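Phosphoribosyl-aminoimidazole carboxylase (PDB 3K5I) probably catalyses the ATP-dependent carboxylation of 5-aminoimidazole ribonucleotide to its N5-carboxy form in purine biosynthesis, as an ATP-grasp enzyme. Local coordinates at residues A60-A65 with L362-A367; A171-G176 with G371-H376. All blocks are in the same frame, centred on the assembly; numbering follows the deposited sequence.

Contact 1 (60-65 with 362-367) and contact 2 (171-176 with 371-376) have centres about 17 Å apart and share one bound ligand, AIR. Residues 362-367 leave strand 358-362 and residues 371-376 enter strand 373-380, its antiparallel neighbour, which brings the contacts together: Tyr363 OH lies 2.7 Å from His376 ND1, a probable hydrogen bond, whereas Lys365 NZ is modelled so close to Lys373 O that a bond there is doubtful. The AIR phosphate collects Lys365 from contact 1 and Tyr172, Arg175 and Arg372 from contact 2. Contact 2 also reaches ADP, whereas the Gln62–Ser364 pairing of contact 1 lies on the surface.

Contact 1 of 2, residues A60-A65 with L362-A367; sequences AKQISA and LYSKGA. With AIR (5-aminoimidazole ribonucleotide), chain I.
Gln62 and Ser364 are the two residues that touch, and Gln62 presents the end of its side-chain amide to the serine. Its CG stands beside the backbone N, anti to the carbonyl carbon (chi1 -60°), and the chain beyond is extended (chi2 -177°), which carries the amide across to the other loop. There NE2 donates a weak hydrogen bond to the backbone O of Ser364, 3.3 Å away, with an N-H...O angle of 152°. The stronger partner of NE2 is the carbonyl O of Asn57. OE1 is modelled too close to Ser364 OG for that approach to be interpreted. Only 90 Å² is buried, so the evidence is for a light surface contact. It joins the loop after strand 49-54 of the parallel preATP-grasp sheet to the loop that follows strand 358-362, outermost in its sheet within this chain; both touch Arg37 of helix 34-46. Asn47 of the second subunit also bonds to Leu362 O. One residue past Ser364, Lys365 has its CB pointing away from the 60-65 loop. A bend at chi3 (63°) brings NZ to the AIR phosphate, 2.8 Å from O6, while Gln34 OE1 accepts a further hydrogen bond from the same ammonium.

Contact 2 of 2, residues A171-G176 with G371-H376; sequences AYDGRG and GRKMGH. With AIR (5-aminoimidazole ribonucleotide), chain I; ADP (adenosine-5'-diphosphate), chain G.
The guanidinium groups of Arg175 and Arg372 each have the AIR phosphate at their edge, and Arg175 NH1 lies 3.6 Å from Arg372 CG, an oblique approach. Tyr172 CE2 stands 3.6 Å above the centre of one face of the Arg175 guanidinium, the two planes tilted about 40°. Two nitrogens of Arg175 grip the phosphate: NH1 donates to O6 at 2.8 Å and NH2 to O7 at 2.7 Å. The Tyr172 ring has O7 at its edge, where OH donates to it (2.7 Å), and CD2 lies near C4 and C5 of the AIR imidazole. From the other segment, Arg372 NE donates to O6 almost straight (N-H...O 167°) and NH2 likewise to O8. The phosphate thus gathers both arginines. These groups join an ATP-grasp loop, folded as a type I' turn from Tyr172 to Arg175, to the start of strand 373-380, where Met374 and Gly375 form a classic beta bulge opposite Ile336. Within the turn, Gly174 N donates to ADP O1B at 2.7 Å. Asp173 and Lys373 meet from opposite directions: the extended lysine brings NZ to OD1 at 2.9 Å in a salt bridge, 55° out of the carboxylate plane, though the stronger polar partner of NZ is Asn294 OD1. Asp173 OD1 also accepts from AIR N6 (3.2 Å). A water joins Asp173 OD2, Arg175 NH1 and Lys373 N; another links Asp173 O, Arg175 NE and Gly371 O.

Contact 1 of 2, residues A60-A65 with L362-A367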
loop_
_atom_site.group_PDB
_atom_site.type_symbol
_atom_site.label_atom_id
_atom_site.label_comp_id
_atom_site.label_asym_id
_atom_site.label_seq_id
_atom_site.Cartn_x
_atom_site.Cartn_y
_atom_site.Cartn_z
ATOM N N ALA A 60 5.137 -7.781 -11.377
ATOM C CA ALA A 60 5.878 -6.581 -11.004
ATOM C C ALA A 60 6.022 -5.520 -12.071
ATOM O O ALA A 60 6.056 -4.320 -11.814
ATOM C CB ALA A 60 7.209 -6.935 -10.216
ATOM N N LYS A 61 6.053 -6.001 -13.298
ATOM C CA LYS A 61 6.171 -5.135 -14.458
ATOM C C LYS A 61 4.856 -4.399 -14.603
ATOM O O LYS A 61 4.886 -3.217 -14.931
ATOM C CB LYS A 61 6.401 -6.005 -15.686
ATOM C CG LYS A 61 7.754 -6.701 -15.657
ATOM C CD LYS A 61 7.928 -7.188 -17.147
ATOM C CE LYS A 61 9.413 -7.463 -17.448
ATOM N NZ LYS A 61 9.617 -8.887 -17.680
ATOM N N GLN A 62 3.769 -5.120 -14.300
ATOM C CA GLN A 62 2.410 -4.642 -14.324
ATOM C C GLN A 62 2.153 -3.315 -13.628
ATOM O O GLN A 62 1.213 -2.590 -14.048
ATOM C CB GLN A 62 1.422 -5.696 -13.879
ATOM C CG GLN A 62 1.474 -6.915 -14.762
ATOM C CD GLN A 62 0.412 -7.893 -14.292
ATOM O OE1 GLN A 62 -0.609 -7.546 -13.668
ATOM N NE2 GLN A 62 0.683 -9.157 -14.525
ATOM N N ILE A 63 3.022 -2.965 -12.676
ATOM C CA ILE A 63 2.890 -1.698 -11.903
ATOM C C ILE A 63 4.113 -0.790 -11.939
ATOM O O ILE A 63 4.415 -0.064 -10.995
ATOM C CB ILE A 63 2.438 -1.966 -10.418
ATOM C CG1 ILE A 63 3.487 -2.820 -9.655
ATOM C CG2 ILE A 63 1.151 -2.811 -10.422
ATOM C CD1 ILE A 63 3.441 -2.511 -8.154
ATOM N N SER A 64 4.829 -0.843 -13.047
ATOM C CA SER A 64 6.027 -0.057 -13.212
ATOM C C SER A 64 6.113 0.167 -14.732
ATOM O O SER A 64 6.770 -0.577 -15.466
ATOM C CB SER A 64 7.168 -0.984 -12.774
ATOM O OG SER A 64 8.450 -0.468 -13.102
ATOM N N ALA A 65 5.433 1.197 -15.219
ATOM C CA ALA A 65 5.388 1.486 -16.650
ATOM C C ALA A 65 6.562 2.313 -17.119
ATOM O O ALA A 65 6.396 3.530 -17.202
ATOM C CB ALA A 65 4.113 2.299 -16.941
ATOM N N LEU A 362 -4.160 -9.174 -4.221
ATOM C CA LEU A 362 -4.200 -10.193 -5.282
ATOM C C LEU A 362 -2.912 -9.900 -6.066
ATOM O O LEU A 362 -2.540 -8.744 -6.317
ATOM C CB LEU A 362 -5.374 -9.959 -6.255
ATOM C CG LEU A 362 -6.681 -10.246 -5.517
ATOM C CD1 LEU A 362 -7.943 -9.735 -6.228
ATOM C CD2 LEU A 362 -6.727 -11.769 -5.307
ATOM N N TYR A 363 -2.262 -10.985 -6.483
ATOM C CA TYR A 363 -1.014 -10.971 -7.239
ATOM C C TYR A 363 -1.011 -10.708 -8.757
ATOM O O TYR A 363 0.095 -10.557 -9.306
ATOM C CB TYR A 363 -0.260 -12.286 -7.024
ATOM C CG TYR A 363 0.083 -12.427 -5.529
ATOM C CD1 TYR A 363 0.442 -13.653 -4.983
ATOM C CD2 TYR A 363 0.024 -11.328 -4.660
ATOM C CE1 TYR A 363 0.650 -13.767 -3.599
ATOM C CE2 TYR A 363 0.278 -11.442 -3.251
ATOM C CZ TYR A 363 0.607 -12.667 -2.733
ATOM O OH TYR A 363 0.902 -12.860 -1.364
ATOM N N SER A 364 -2.178 -10.580 -9.407
ATOM C CA SER A 364 -2.225 -10.361 -10.865
ATOM C C SER A 364 -1.449 -11.555 -11.509
ATOM O O SER A 364 -0.762 -11.355 -12.521
ATOM C CB SER A 364 -1.640 -8.991 -11.315
ATOM O OG SER A 364 -2.336 -8.446 -12.463
ATOM N N LYS A 365 -1.534 -12.783 -10.972
ATOM C CA LYS A 365 -0.780 -13.965 -11.518
ATOM C C LYS A 365 -1.260 -14.827 -12.703
ATOM O O LYS A 365 -0.583 -15.751 -13.208
ATOM C CB LYS A 365 -0.194 -14.841 -10.382
ATOM C CG LYS A 365 1.092 -14.275 -9.747
ATOM C CD LYS A 365 1.446 -14.959 -8.425
ATOM C CE LYS A 365 1.734 -16.456 -8.658
ATOM N NZ LYS A 365 2.279 -16.891 -7.328
ATOM N N GLY A 366 -2.476 -14.546 -13.123
ATOM C CA GLY A 366 -3.038 -15.265 -14.264
ATOM C C GLY A 366 -3.846 -16.487 -13.907
ATOM O O GLY A 366 -4.749 -16.419 -13.062
ATOM N N ALA A 367 -3.487 -17.570 -14.592
ATOM C CA ALA A 367 -4.167 -18.824 -14.351
ATOM C C ALA A 367 -3.829 -19.294 -12.966
ATOM O O ALA A 367 -2.673 -19.508 -12.633
ATOM C CB ALA A 367 -3.755 -19.898 -15.315
HETATM N N1 AIR I . 8.707 -16.641 -4.621
HETATM C C2 AIR I . 10.066 -16.712 -4.719
HETATM N N3 AIR I . 10.631 -17.725 -4.066
HETATM C C4 AIR I . 9.545 -18.331 -3.461
HETATM C C5 AIR I . 8.353 -17.692 -3.791
HETATM N N6 AIR I . 7.056 -17.964 -3.439
HETATM C "C1'" AIR I . 7.688 -15.762 -5.240
HETATM C "C2'" AIR I . 8.284 -14.659 -6.144
HETATM C "C3'" AIR I . 8.554 -15.597 -7.334
HETATM C "C4'" AIR I . 7.173 -16.250 -7.436
HETATM O "O4'" AIR I . 6.960 -16.650 -6.068
HETATM O "O2'" AIR I . 7.518 -13.468 -6.421
HETATM O "O3'" AIR I . 9.030 -14.843 -8.428
HETATM C "C5'" AIR I . 6.265 -16.789 -8.524
HETATM O "O5'" AIR I . 5.718 -18.106 -8.225
HETATM P P AIR I . 4.806 -18.825 -9.348
HETATM O O6 AIR I . 3.316 -19.117 -8.771
HETATM O O7 AIR I . 5.582 -20.060 -9.652
HETATM O O8 AIR I . 4.709 -17.872 -10.517
#

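Contact 2 of 2, residues A171-G176 with G371-H376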
loop_
_atom_site.group_PDB
_atom_site.type_symbol
_atom_site.label_atom_id
_atom_site.label_comp_id
_atom_site.label_asym_id
_atom_site.label_seq_id
_atom_site.Cartn_x
_atom_site.Cartn_y
_atom_site.Cartn_z
ATOM N N ALA A 171 13.120 -25.704 -5.289
ATOM C CA ALA A 171 11.917 -25.848 -4.479
ATOM C C ALA A 171 11.451 -24.633 -3.733
ATOM O O ALA A 171 12.201 -23.935 -3.040
ATOM C CB ALA A 171 12.112 -27.011 -3.520
ATOM N N TYR A 172 10.158 -24.391 -3.861
ATOM C CA TYR A 172 9.591 -23.280 -3.139
ATOM C C TYR A 172 8.148 -23.690 -3.156
ATOM O O TYR A 172 7.730 -24.541 -3.957
ATOM C CB TYR A 172 9.935 -21.893 -3.684
ATOM C CG TYR A 172 9.404 -21.607 -5.048
ATOM C CD1 TYR A 172 10.196 -21.925 -6.181
ATOM C CD2 TYR A 172 8.098 -21.060 -5.211
ATOM C CE1 TYR A 172 9.732 -21.672 -7.496
ATOM C CE2 TYR A 172 7.606 -20.833 -6.556
ATOM C CZ TYR A 172 8.454 -21.117 -7.678
ATOM O OH TYR A 172 8.032 -20.878 -8.986
ATOM N N ASP A 173 7.424 -23.108 -2.215
ATOM C CA ASP A 173 6.006 -23.407 -2.049
ATOM C C ASP A 173 5.696 -24.897 -2.027
ATOM O O ASP A 173 4.751 -25.294 -2.683
ATOM C CB ASP A 173 5.279 -22.757 -3.236
ATOM C CG ASP A 173 5.430 -21.246 -3.152
ATOM O OD1 ASP A 173 6.081 -20.796 -2.180
ATOM O OD2 ASP A 173 4.869 -20.494 -3.968
ATOM N N GLY A 174 6.430 -25.708 -1.276
ATOM C CA GLY A 174 6.152 -27.139 -1.189
ATOM C C GLY A 174 6.327 -27.927 -2.501
ATOM O O GLY A 174 6.121 -29.154 -2.587
ATOM N N ARG A 175 6.702 -27.169 -3.525
ATOM C CA ARG A 175 6.898 -27.715 -4.851
ATOM C C ARG A 175 7.932 -28.811 -5.065
ATOM O O ARG A 175 7.858 -29.472 -6.098
ATOM C CB ARG A 175 6.900 -26.646 -5.939
ATOM C CG ARG A 175 5.539 -25.987 -6.173
ATOM C CD ARG A 175 5.814 -24.709 -6.982
ATOM N NE ARG A 175 4.799 -23.647 -6.893
ATOM C CZ ARG A 175 4.684 -22.679 -7.811
ATOM N NH1 ARG A 175 3.841 -21.636 -7.738
ATOM N NH2 ARG A 175 5.524 -22.676 -8.823
ATOM N N GLY A 176 8.881 -29.010 -4.145
ATOM C CA GLY A 176 9.911 -30.075 -4.253
ATOM C C GLY A 176 9.882 -30.932 -2.976
ATOM O O GLY A 176 10.851 -31.533 -2.590
ATOM N N GLY A 371 -2.909 -25.031 -5.556
ATOM C CA GLY A 371 -1.720 -24.940 -4.718
ATOM C C GLY A 371 -0.945 -23.660 -5.054
ATOM O O GLY A 371 -0.033 -23.316 -4.307
ATOM N N ARG A 372 -1.276 -22.971 -6.151
ATOM C CA ARG A 372 -0.578 -21.739 -6.537
ATOM C C ARG A 372 -1.032 -20.586 -5.675
ATOM O O ARG A 372 -2.240 -20.324 -5.491
ATOM C CB ARG A 372 -0.673 -21.377 -8.030
ATOM C CG ARG A 372 0.509 -20.727 -8.727
ATOM C CD ARG A 372 0.148 -20.121 -10.102
ATOM N NE ARG A 372 1.192 -19.198 -10.569
ATOM C CZ ARG A 372 1.172 -18.363 -11.603
ATOM N NH1 ARG A 372 0.121 -18.372 -12.393
ATOM N NH2 ARG A 372 2.210 -17.554 -11.846
ATOM N N LYS A 373 0.009 -19.916 -5.178
ATOM C CA LYS A 373 -0.119 -18.708 -4.375
ATOM C C LYS A 373 -0.555 -17.567 -5.311
ATOM O O LYS A 373 0.220 -17.049 -6.134
ATOM C CB LYS A 373 1.168 -18.285 -3.622
ATOM C CG LYS A 373 1.577 -19.209 -2.483
ATOM C CD LYS A 373 2.861 -18.752 -1.812
ATOM C CE LYS A 373 3.284 -19.795 -0.757
ATOM N NZ LYS A 373 4.633 -19.424 -0.142
ATOM N N MET A 374 -1.811 -17.198 -5.128
ATOM C CA MET A 374 -2.458 -16.195 -5.916
ATOM C C MET A 374 -2.741 -14.835 -5.322
ATOM O O MET A 374 -3.126 -13.892 -6.044
ATOM C CB MET A 374 -3.796 -16.873 -6.242
ATOM C CG MET A 374 -3.630 -18.200 -7.047
ATOM S SD MET A 374 -2.604 -18.102 -8.514
ATOM C CE MET A 374 -3.399 -16.951 -9.830
ATOM N N GLY A 375 -2.565 -14.710 -4.008
ATOM C CA GLY A 375 -2.805 -13.438 -3.382
ATOM C C GLY A 375 -2.786 -13.768 -1.852
ATOM O O GLY A 375 -2.463 -14.883 -1.484
ATOM N N HIS A 376 -3.050 -12.804 -0.973
ATOM C CA HIS A 376 -3.095 -12.938 0.482
ATOM C C HIS A 376 -4.001 -11.869 1.032
ATOM O O HIS A 376 -4.243 -10.870 0.364
ATOM C CB HIS A 376 -1.731 -12.925 1.176
ATOM C CG HIS A 376 -1.102 -11.560 1.305
ATOM N ND1 HIS A 376 -0.152 -11.114 0.409
ATOM C CD2 HIS A 376 -1.212 -10.582 2.247
ATOM C CE1 HIS A 376 0.295 -9.927 0.786
ATOM N NE2 HIS A 376 -0.340 -9.571 1.897
HETATM N N1 AIR I . 8.707 -16.641 -4.621
HETATM C C2 AIR I . 10.066 -16.712 -4.719
HETATM N N3 AIR I . 10.631 -17.725 -4.066
HETATM C C4 AIR I . 9.545 -18.331 -3.461
HETATM C C5 AIR I . 8.353 -17.692 -3.791
HETATM N N6 AIR I . 7.056 -17.964 -3.439
HETATM C "C1'" AIR I . 7.688 -15.762 -5.240
HETATM C "C2'" AIR I . 8.284 -14.659 -6.144
HETATM C "C3'" AIR I . 8.554 -15.597 -7.334
HETATM C "C4'" AIR I . 7.173 -16.250 -7.436
HETATM O "O4'" AIR I . 6.960 -16.650 -6.068
HETATM O "O2'" AIR I . 7.518 -13.468 -6.421
HETATM O "O3'" AIR I . 9.030 -14.843 -8.428
HETATM C "C5'" AIR I . 6.265 -16.789 -8.524
HETATM O "O5'" AIR I . 5.718 -18.106 -8.225
HETATM P P AIR I . 4.806 -18.825 -9.348
HETATM O O6 AIR I . 3.316 -19.117 -8.771
HETATM O O7 AIR I . 5.582 -20.060 -9.652
HETATM O O8 AIR I . 4.709 -17.872 -10.517
HETATM P PB ADP G . 9.727 -25.026 0.681
HETATM O O1B ADP G . 9.047 -25.428 -0.571
HETATM O O2B ADP G . 10.957 -24.425 0.035
HETATM O O3B ADP G . 9.439 -23.946 1.774
HETATM P PA ADP G . 10.253 -26.485 3.245
HETATM O O1A ADP G . 10.247 -25.243 4.023
HETATM O O2A ADP G . 11.439 -27.319 3.658
HETATM O O3A ADP G . 10.142 -26.227 1.663
HETATM O "O5'" ADP G . 8.925 -27.213 3.784
HETATM C "C5'" ADP G . 7.670 -26.530 3.884
HETATM C "C4'" ADP G . 6.942 -26.995 5.121
HETATM O "O4'" ADP G . 6.773 -28.435 5.073
HETATM C "C3'" ADP G . 7.615 -26.834 6.472
HETATM O "O3'" ADP G . 7.118 -25.586 6.980
HETATM C "C2'" ADP G . 7.003 -27.916 7.371
HETATM O "O2'" ADP G . 5.560 -27.748 7.507
HETATM C "C1'" ADP G . 7.024 -29.002 6.318
HETATM N N9 ADP G . 8.269 -29.731 6.504
HETATM C C8 ADP G . 9.443 -29.437 5.868
HETATM N N7 ADP G . 10.460 -30.181 6.362
HETATM C C5 ADP G . 9.826 -30.996 7.277
HETATM C C6 ADP G . 10.354 -32.094 8.038
HETATM N N6 ADP G . 11.446 -32.582 8.212
HETATM N N1 ADP G . 9.462 -32.710 8.867
HETATM C C2 ADP G . 8.113 -32.403 8.925
HETATM N N3 ADP G . 7.619 -31.477 8.147
HETATM C C4 ADP G . 8.466 -30.782 7.368
HETATM O O HOH W 1 2.683 -21.013 -5.143
HETATM O O HOH W 2 2.565 -24.316 -4.759
#